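Local coordinates for acyl-CoA dehydrogenase domain protein Tcur3483 (Thermomonospora curvata, PDB 6WY9) that binds FAD and probably acts as an oxidoreductase on CH-CH groups, as in other members of the acyl-CoA dehydrogenase family, at residues S204-S218 with A230-V244. Sequence-based numbering, arbitrary orientation.
Sequences SIIIVPTDAEGFSWS and ATYYSGVRVPVSEVV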
ATOM      1  N   SER A 204      31.954  24.858  -5.099  1.00 58.78           N
ATOM      2  CA  SER A 204      31.483  26.104  -5.686  1.00 60.72           C
ATOM      3  C   SER A 204      30.640  25.815  -6.925  1.00 59.18           C
ATOM      4  O   SER A 204      30.779  24.771  -7.571  1.00 57.88           O
ATOM      5  CB  SER A 204      32.656  27.026  -6.038  1.00 62.75           C
ATOM      6  OG  SER A 204      33.520  27.184  -4.924  1.00 64.63           O
ATOM      7  N   ILE A 205      29.729  26.736  -7.216  1.00 59.01           N
ATOM      8  CA  ILE A 205      28.993  26.762  -8.475  1.00 58.01           C
ATOM      9  C   ILE A 205      29.765  27.631  -9.465  1.00 60.43           C
ATOM     10  O   ILE A 205      30.119  28.778  -9.153  1.00 62.44           O
ATOM     11  CB  ILE A 205      27.566  27.295  -8.239  1.00 59.29           C
ATOM     12  CG1 ILE A 205      26.765  26.283  -7.406  1.00 56.39           C
ATOM     13  CG2 ILE A 205      26.863  27.673  -9.558  1.00 60.70           C
ATOM     14  CD1 ILE A 205      26.495  24.943  -8.099  1.00 53.07           C
ATOM     15  N   ILE A 206      30.059  27.085 -10.648  1.00 60.16           N
ATOM     16  CA  ILE A 206      30.741  27.835 -11.706  1.00 63.31           C
ATOM     17  C   ILE A 206      29.964  27.721 -13.019  1.00 62.11           C
ATOM     18  O   ILE A 206      29.533  26.623 -13.405  1.00 60.33           O
ATOM     19  CB  ILE A 206      32.193  27.355 -11.918  1.00 65.23           C
ATOM     20  CG1 ILE A 206      32.917  27.231 -10.578  1.00 67.72           C
ATOM     21  CG2 ILE A 206      32.917  28.331 -12.841  1.00 67.22           C
ATOM     22  CD1 ILE A 206      34.450  26.896 -10.684  1.00 70.07           C
ATOM     23  N   ILE A 207      29.806  28.846 -13.724  1.00 61.82           N
ATOM     24  CA  ILE A 207      29.112  28.837 -15.012  1.00 60.96           C
ATOM     25  C   ILE A 207      30.129  28.563 -16.113  1.00 63.15           C
ATOM     26  O   ILE A 207      31.107  29.304 -16.273  1.00 65.07           O
ATOM     27  CB  ILE A 207      28.348  30.148 -15.270  1.00 61.95           C
ATOM     28  CG1 ILE A 207      27.352  30.427 -14.135  1.00 61.35           C
ATOM     29  CG2 ILE A 207      27.614  30.107 -16.656  1.00 60.92           C
ATOM     30  CD1 ILE A 207      26.588  31.749 -14.313  1.00 64.44           C
ATOM     31  N   VAL A 208      29.896  27.504 -16.873  1.00 63.39           N
ATOM     32  CA  VAL A 208      30.799  27.066 -17.925  1.00 66.27           C
ATOM     33  C   VAL A 208      30.082  27.206 -19.262  1.00 66.76           C
ATOM     34  O   VAL A 208      29.026  26.597 -19.461  1.00 66.54           O
ATOM     35  CB  VAL A 208      31.258  25.616 -17.717  1.00 65.09           C
ATOM     36  CG1 VAL A 208      32.204  25.211 -18.854  1.00 66.71           C
ATOM     37  CG2 VAL A 208      31.903  25.456 -16.341  1.00 65.41           C
ATOM     38  N   PRO A 209      30.623  27.963 -20.217  1.00 67.47           N
ATOM     39  CA  PRO A 209      30.004  28.019 -21.548  1.00 66.70           C
ATOM     40  C   PRO A 209      30.145  26.681 -22.268  1.00 65.91           C
ATOM     41  O   PRO A 209      31.175  26.005 -22.168  1.00 66.14           O
ATOM     42  CB  PRO A 209      30.790  29.131 -22.252  1.00 69.62           C
ATOM     43  CG  PRO A 209      32.130  29.071 -21.609  1.00 70.12           C
ATOM     44  CD  PRO A 209      31.888  28.715 -20.161  1.00 68.40           C
ATOM     45  N   THR A 210      29.085  26.288 -22.985  1.00 64.14           N
ATOM     46  CA  THR A 210      29.092  24.998 -23.658  1.00 63.02           C
ATOM     47  C   THR A 210      29.928  25.014 -24.924  1.00 66.25           C
ATOM     48  O   THR A 210      30.133  23.952 -25.518  1.00 67.20           O
ATOM     49  CB  THR A 210      27.653  24.522 -23.977  1.00 60.86           C
ATOM     50  OG1 THR A 210      26.906  25.530 -24.691  1.00 63.05           O
ATOM     51  CG2 THR A 210      26.938  24.168 -22.694  1.00 57.24           C
ATOM     52  N   ASP A 211      30.417  26.172 -25.344  1.00 69.20           N
ATOM     53  CA  ASP A 211      31.394  26.235 -26.424  1.00 73.33           C
ATOM     54  C   ASP A 211      32.828  26.274 -25.909  1.00 74.34           C
ATOM     55  O   ASP A 211      33.762  26.338 -26.714  1.00 76.48           O
ATOM     56  CB  ASP A 211      31.135  27.459 -27.304  1.00 79.23           C
ATOM     57  CG  ASP A 211      31.204  28.750 -26.523  1.00 83.70           C
ATOM     58  OD1 ASP A 211      31.527  28.707 -25.315  1.00 83.66           O
ATOM     59  OD2 ASP A 211      30.928  29.809 -27.112  1.00 87.84           O
ATOM     60  N   ALA A 212      33.023  26.261 -24.593  1.00 73.47           N
ATOM     61  CA  ALA A 212      34.370  26.262 -24.041  1.00 74.61           C
ATOM     62  C   ALA A 212      35.180  25.119 -24.627  1.00 73.26           C
ATOM     63  O   ALA A 212      34.655  24.038 -24.911  1.00 68.82           O
ATOM     64  CB  ALA A 212      34.331  26.135 -22.515  1.00 73.53           C
ATOM     65  N   GLU A 213      36.458  25.384 -24.841  1.00 76.94           N
ATOM     66  CA  GLU A 213      37.399  24.356 -25.248  1.00 79.75           C
ATOM     67  C   GLU A 213      37.627  23.381 -24.100  1.00 72.90           C
ATOM     68  O   GLU A 213      37.843  23.789 -22.956  1.00 72.12           O
ATOM     69  CB  GLU A 213      38.722  25.005 -25.676  1.00 90.37           C
ATOM     70  CG  GLU A 213      39.832  24.019 -25.990  1.00 98.81           C
ATOM     71  CD  GLU A 213      41.083  24.689 -26.550  1.00110.12           C
ATOM     72  OE1 GLU A 213      41.595  24.223 -27.591  1.00115.09           O
ATOM     73  OE2 GLU A 213      41.549  25.686 -25.956  1.00113.72           O
ATOM     74  N   GLY A 214      37.619  22.095 -24.409  1.00 70.29           N
ATOM     75  CA  GLY A 214      37.627  21.067 -23.391  1.00 68.11           C
ATOM     76  C   GLY A 214      36.248  20.610 -22.919  1.00 65.40           C
ATOM     77  O   GLY A 214      36.163  19.637 -22.149  1.00 62.75           O
ATOM     78  N   PHE A 215      35.167  21.266 -23.335  1.00 66.24           N
ATOM     79  CA  PHE A 215      33.838  20.773 -22.984  1.00 63.89           C
ATOM     80  C   PHE A 215      33.312  19.859 -24.083  1.00 62.88           C
ATOM     81  O   PHE A 215      33.475  20.141 -25.266  1.00 64.66           O
ATOM     82  CB  PHE A 215      32.851  21.917 -22.752  1.00 64.94           C
ATOM     83  CG  PHE A 215      31.420  21.452 -22.580  1.00 61.56           C
ATOM     84  CD1 PHE A 215      30.966  20.970 -21.350  1.00 57.60           C
ATOM     85  CD2 PHE A 215      30.535  21.474 -23.647  1.00 62.02           C
ATOM     86  CE1 PHE A 215      29.648  20.533 -21.190  1.00 54.20           C
ATOM     87  CE2 PHE A 215      29.217  21.026 -23.483  1.00 58.51           C
ATOM     88  CZ  PHE A 215      28.778  20.569 -22.262  1.00 54.47           C
ATOM     89  N   SER A 216      32.671  18.764 -23.685  1.00 61.42           N
ATOM     90  CA  SER A 216      32.087  17.831 -24.639  1.00 62.84           C
ATOM     91  C   SER A 216      30.950  17.090 -23.945  1.00 60.23           C
ATOM     92  O   SER A 216      30.861  17.078 -22.715  1.00 59.31           O
ATOM     93  CB  SER A 216      33.152  16.864 -25.182  1.00 65.81           C
ATOM     94  OG  SER A 216      33.423  15.819 -24.256  1.00 64.79           O
ATOM     95  N   TRP A 217      30.054  16.487 -24.738  1.00 60.31           N
ATOM     96  CA  TRP A 217      28.919  15.739 -24.195  1.00 57.58           C
ATOM     97  C   TRP A 217      28.630  14.542 -25.090  1.00 57.83           C
ATOM     98  O   TRP A 217      28.992  14.539 -26.272  1.00 58.97           O
ATOM     99  CB  TRP A 217      27.657  16.613 -24.090  1.00 56.45           C
ATOM    100  CG  TRP A 217      27.185  17.090 -25.453  1.00 58.46           C
ATOM    101  CD1 TRP A 217      27.564  18.234 -26.109  1.00 60.67           C
ATOM    102  CD2 TRP A 217      26.265  16.410 -26.333  1.00 57.35           C
ATOM    103  NE1 TRP A 217      26.929  18.308 -27.334  1.00 61.65           N
ATOM    104  CE2 TRP A 217      26.125  17.204 -27.488  1.00 59.34           C
ATOM    105  CE3 TRP A 217      25.555  15.199 -26.252  1.00 55.67           C
ATOM    106  CZ2 TRP A 217      25.318  16.830 -28.552  1.00 59.61           C
ATOM    107  CZ3 TRP A 217      24.744  14.838 -27.302  1.00 55.84           C
ATOM    108  CH2 TRP A 217      24.623  15.651 -28.434  1.00 57.79           C
ATOM    109  N   SER A 218      27.936  13.542 -24.533  1.00 55.50           N
ATOM    110  CA  SER A 218      27.488  12.372 -25.292  1.00 57.01           C
ATOM    111  C   SER A 218      26.088  11.971 -24.855  1.00 53.56           C
ATOM    112  O   SER A 218      25.720  12.132 -23.683  1.00 51.75           O
ATOM    113  CB  SER A 218      28.442  11.168 -25.143  1.00 59.12           C
ATOM    114  OG  SER A 218      28.559  10.796 -23.781  1.00 59.37           O
ATOM    115  N   ALA A 230      25.910  12.697 -20.828  1.00 49.70           N
ATOM    116  CA  ALA A 230      27.059  12.839 -19.952  1.00 49.43           C
ATOM    117  C   ALA A 230      27.831  14.050 -20.472  1.00 50.08           C
ATOM    118  O   ALA A 230      27.844  14.306 -21.672  1.00 51.61           O
ATOM    119  CB  ALA A 230      27.941  11.581 -19.956  1.00 49.51           C
ATOM    120  N   THR A 231      28.426  14.825 -19.575  1.00 49.26           N
ATOM    121  CA  THR A 231      29.246  15.939 -20.005  1.00 49.61           C
ATOM    122  C   THR A 231      30.638  15.749 -19.437  1.00 52.32           C
ATOM    123  O   THR A 231      30.808  15.127 -18.381  1.00 51.37           O
ATOM    124  CB  THR A 231      28.643  17.298 -19.588  1.00 48.72           C
ATOM    125  OG1 THR A 231      28.305  17.290 -18.187  1.00 46.21           O
ATOM    126  CG2 THR A 231      27.371  17.605 -20.440  1.00 46.94           C
ATOM    127  N   TYR A 232      31.628  16.239 -20.178  1.00 55.22           N
ATOM    128  CA  TYR A 232      33.044  16.063 -19.870  1.00 59.38           C
ATOM    129  C   TYR A 232      33.745  17.412 -19.883  1.00 60.96           C
ATOM    130  O   TYR A 232      33.473  18.245 -20.752  1.00 61.10           O
ATOM    131  CB  TYR A 232      33.729  15.101 -20.879  1.00 62.87           C
ATOM    132  CG  TYR A 232      33.002  13.780 -20.934  1.00 63.49           C
ATOM    133  CD1 TYR A 232      33.276  12.780 -20.008  1.00 64.46           C
ATOM    134  CD2 TYR A 232      31.999  13.550 -21.872  1.00 63.00           C
ATOM    135  CE1 TYR A 232      32.588  11.583 -20.025  1.00 64.41           C
ATOM    136  CE2 TYR A 232      31.301  12.335 -21.899  1.00 62.42           C
ATOM    137  CZ  TYR A 232      31.604  11.363 -20.972  1.00 63.84           C
ATOM    138  OH  TYR A 232      30.932  10.157 -20.968  1.00 64.60           O
ATOM    139  N   TYR A 233      34.663  17.607 -18.920  1.00 62.27           N
ATOM    140  CA  TYR A 233      35.400  18.862 -18.729  1.00 63.49           C
ATOM    141  C   TYR A 233      36.871  18.502 -18.595  1.00 65.65           C
ATOM    142  O   TYR A 233      37.293  17.935 -17.578  1.00 64.98           O
ATOM    143  CB  TYR A 233      34.901  19.637 -17.502  1.00 61.62           C
ATOM    144  CG  TYR A 233      33.390  19.701 -17.473  1.00 58.54           C
ATOM    145  CD1 TYR A 233      32.649  18.644 -16.979  1.00 56.04           C
ATOM    146  CD2 TYR A 233      32.710  20.807 -17.984  1.00 58.85           C
ATOM    147  CE1 TYR A 233      31.237  18.684 -16.972  1.00 54.71           C
ATOM    148  CE2 TYR A 233      31.353  20.858 -17.991  1.00 57.11           C
ATOM    149  CZ  TYR A 233      30.610  19.795 -17.485  1.00 54.68           C
ATOM    150  OH  TYR A 233      29.254  19.838 -17.513  1.00 52.63           O
ATOM    151  N   SER A 234      37.636  18.817 -19.627  1.00 66.92           N
ATOM    152  CA  SER A 234      39.039  18.443 -19.723  1.00 69.11           C
ATOM    153  C   SER A 234      39.841  19.729 -19.886  1.00 69.23           C
ATOM    154  O   SER A 234      39.902  20.291 -20.983  1.00 71.17           O
ATOM    155  CB  SER A 234      39.240  17.484 -20.883  1.00 71.32           C
ATOM    156  OG  SER A 234      40.555  16.986 -20.865  1.00 75.06           O
ATOM    157  N   GLY A 235      40.410  20.217 -18.785  1.00 67.74           N
ATOM    158  CA  GLY A 235      41.195  21.437 -18.832  1.00 69.68           C
ATOM    159  C   GLY A 235      40.395  22.666 -19.160  1.00 70.39           C
ATOM    160  O   GLY A 235      40.971  23.675 -19.568  1.00 72.65           O
ATOM    161  N   VAL A 236      39.072  22.617 -18.994  1.00 69.74           N
ATOM    162  CA  VAL A 236      38.244  23.767 -19.336  1.00 72.62           C
ATOM    163  C   VAL A 236      38.632  24.958 -18.475  1.00 73.64           C
ATOM    164  O   VAL A 236      38.785  24.843 -17.254  1.00 73.61           O
ATOM    165  CB  VAL A 236      36.755  23.451 -19.157  1.00 71.50           C
ATOM    166  CG1 VAL A 236      35.934  24.690 -19.482  1.00 73.54           C
ATOM    167  CG2 VAL A 236      36.349  22.274 -20.024  1.00 70.68           C
ATOM    168  N   ARG A 237      38.742  26.124 -19.101  1.00 74.52           N
ATOM    169  CA  ARG A 237      39.207  27.323 -18.421  1.00 75.52           C
ATOM    170  C   ARG A 237      38.107  28.376 -18.410  1.00 74.85           C
ATOM    171  O   ARG A 237      37.544  28.706 -19.460  1.00 74.73           O
ATOM    172  CB  ARG A 237      40.481  27.850 -19.101  1.00 80.20           C
ATOM    173  CG  ARG A 237      41.489  26.732 -19.377  1.00 81.84           C
ATOM    174  CD  ARG A 237      42.851  27.257 -19.796  1.00 86.94           C
ATOM    175  NE  ARG A 237      43.445  28.115 -18.774  1.00 88.36           N
ATOM    176  CZ  ARG A 237      44.441  27.752 -17.974  1.00 87.88           C
ATOM    177  NH1 ARG A 237      44.967  26.539 -18.076  1.00 86.67           N
ATOM    178  NH2 ARG A 237      44.908  28.609 -17.079  1.00 88.69           N
ATOM    179  N   VAL A 238      37.829  28.924 -17.231  1.00 75.62           N
ATOM    180  CA  VAL A 238      36.748  29.894 -17.050  1.00 77.62           C
ATOM    181  C   VAL A 238      37.250  31.006 -16.137  1.00 79.64           C
ATOM    182  O   VAL A 238      37.915  30.716 -15.132  1.00 78.47           O
ATOM    183  CB  VAL A 238      35.489  29.214 -16.469  1.00 76.59           C
ATOM    184  CG1 VAL A 238      34.319  30.192 -16.362  1.00 77.91           C
ATOM    185  CG2 VAL A 238      35.079  28.044 -17.335  1.00 75.33           C
ATOM    186  N   PRO A 239      36.974  32.275 -16.433  1.00 83.16           N
ATOM    187  CA  PRO A 239      37.406  33.342 -15.521  1.00 85.60           C
ATOM    188  C   PRO A 239      36.809  33.143 -14.138  1.00 83.74           C
ATOM    189  O   PRO A 239      35.705  32.605 -13.984  1.00 82.02           O
ATOM    190  CB  PRO A 239      36.884  34.627 -16.187  1.00 87.78           C
ATOM    191  CG  PRO A 239      35.926  34.198 -17.193  1.00 86.53           C
ATOM    192  CD  PRO A 239      36.288  32.809 -17.617  1.00 84.33           C
ATOM    193  N   VAL A 240      37.564  33.572 -13.122  1.00 83.61           N
ATOM    194  CA  VAL A 240      37.130  33.442 -11.732  1.00 81.35           C
ATOM    195  C   VAL A 240      35.860  34.238 -11.445  1.00 80.55           C
ATOM    196  O   VAL A 240      35.113  33.887 -10.524  1.00 80.45           O
ATOM    197  CB  VAL A 240      38.275  33.843 -10.764  1.00 86.00           C
ATOM    198  CG1 VAL A 240      37.734  34.282  -9.406  1.00 86.89           C
ATOM    199  CG2 VAL A 240      39.232  32.676 -10.570  1.00 84.88           C
ATOM    200  N   SER A 241      35.567  35.283 -12.225  1.00 81.27           N
ATOM    201  CA  SER A 241      34.312  36.010 -12.041  1.00 84.90           C
ATOM    202  C   SER A 241      33.068  35.163 -12.355  1.00 78.16           C
ATOM    203  O   SER A 241      31.949  35.585 -12.031  1.00 76.40           O
ATOM    204  CB  SER A 241      34.307  37.250 -12.916  1.00 97.84           C
ATOM    205  OG  SER A 241      34.601  36.873 -14.242  1.00111.38           O
ATOM    206  N   GLU A 242      33.219  34.017 -13.009  1.00 75.50           N
ATOM    207  CA  GLU A 242      32.101  33.134 -13.333  1.00 74.25           C
ATOM    208  C   GLU A 242      31.712  32.191 -12.178  1.00 72.60           C
ATOM    209  O   GLU A 242      30.881  31.300 -12.374  1.00 69.73           O
ATOM    210  CB  GLU A 242      32.434  32.318 -14.586  1.00 74.53           C
ATOM    211  CG  GLU A 242      32.558  33.151 -15.841  1.00 79.12           C
ATOM    212  CD  GLU A 242      31.245  33.805 -16.220  1.00 81.30           C
ATOM    213  OE1 GLU A 242      31.205  35.027 -16.468  1.00 85.76           O
ATOM    214  OE2 GLU A 242      30.238  33.079 -16.260  1.00 80.28           O
ATOM    215  N   VAL A 243      32.281  32.370 -10.991  1.00 74.05           N
ATOM    216  CA  VAL A 243      31.814  31.681  -9.793  1.00 72.48           C
ATOM    217  C   VAL A 243      30.605  32.424  -9.244  1.00 73.02           C
ATOM    218  O   VAL A 243      30.662  33.637  -9.018  1.00 75.88           O
ATOM    219  CB  VAL A 243      32.930  31.618  -8.735  1.00 74.64           C
ATOM    220  CG1 VAL A 243      32.372  31.083  -7.399  1.00 73.28           C
ATOM    221  CG2 VAL A 243      34.096  30.775  -9.236  1.00 74.03           C
ATOM    222  N   VAL A 244      29.517  31.717  -9.008  1.00 70.42           N
ATOM    223  CA  VAL A 244      28.331  32.352  -8.450  1.00 71.14           C
ATOM    224  C   VAL A 244      28.390  32.231  -6.934  1.00 71.60           C
ATOM    225  O   VAL A 244      28.583  31.139  -6.402  1.00 69.66           O
ATOM    226  CB  VAL A 244      27.045  31.716  -9.003  1.00 68.36           C
ATOM    227  CG1 VAL A 244      25.851  32.594  -8.666  1.00 69.60           C
ATOM    228  CG2 VAL A 244      27.160  31.500 -10.496  1.00 67.65           C
TER
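Phe215 and Tyr233 show how a non-hydrogen-bonded antiparallel pair can build up one face of a hairpin. Their rings lie side by side, CD1 of Phe215 lying 3.4 Å from CE2 of Tyr233 with the planes turned 52° apart. CG of Phe215 is anti to its backbone N (chi1 172°), which swings the ring over the neighbouring strand until CE1 meets CB of Thr231 at 3.7 Å. Tyr233 OH shares a hydrogen bond with Thr231 OG1 (2.8 Å), fixing the far end of its ring. A leucine in place of Tyr233 would probably leave the flank of Phe215 poorly covered and deprive Thr231 of this hydroxyl partner. Past the corner at 234-235, Val236 is the bump that fits the bend of 212-214: CG1 dips into the notch formed by Ala212 CB and Val208 CG1, while CG2 presses against Gly214 C at 3.3 Å, where a side chain on the glycine would clash with Ser234 O. Val238 continues this apolar seam between the ladders against Val208 and Pro209, its CG1 3.3 Å from Ile207 O. In the second ladder Ile207 N donates an almost straight bond to Glu242 O (3.0 Å, 171°), and Val244 CG2 packs against Ile207 CG1. The contact thus bridges both sheets of the middle domain: 215-221 edges one beside 227-239, 243-244 edges the other beside 203-209, and helix 250-260 packs against Ile205 and Val244 through Leu253.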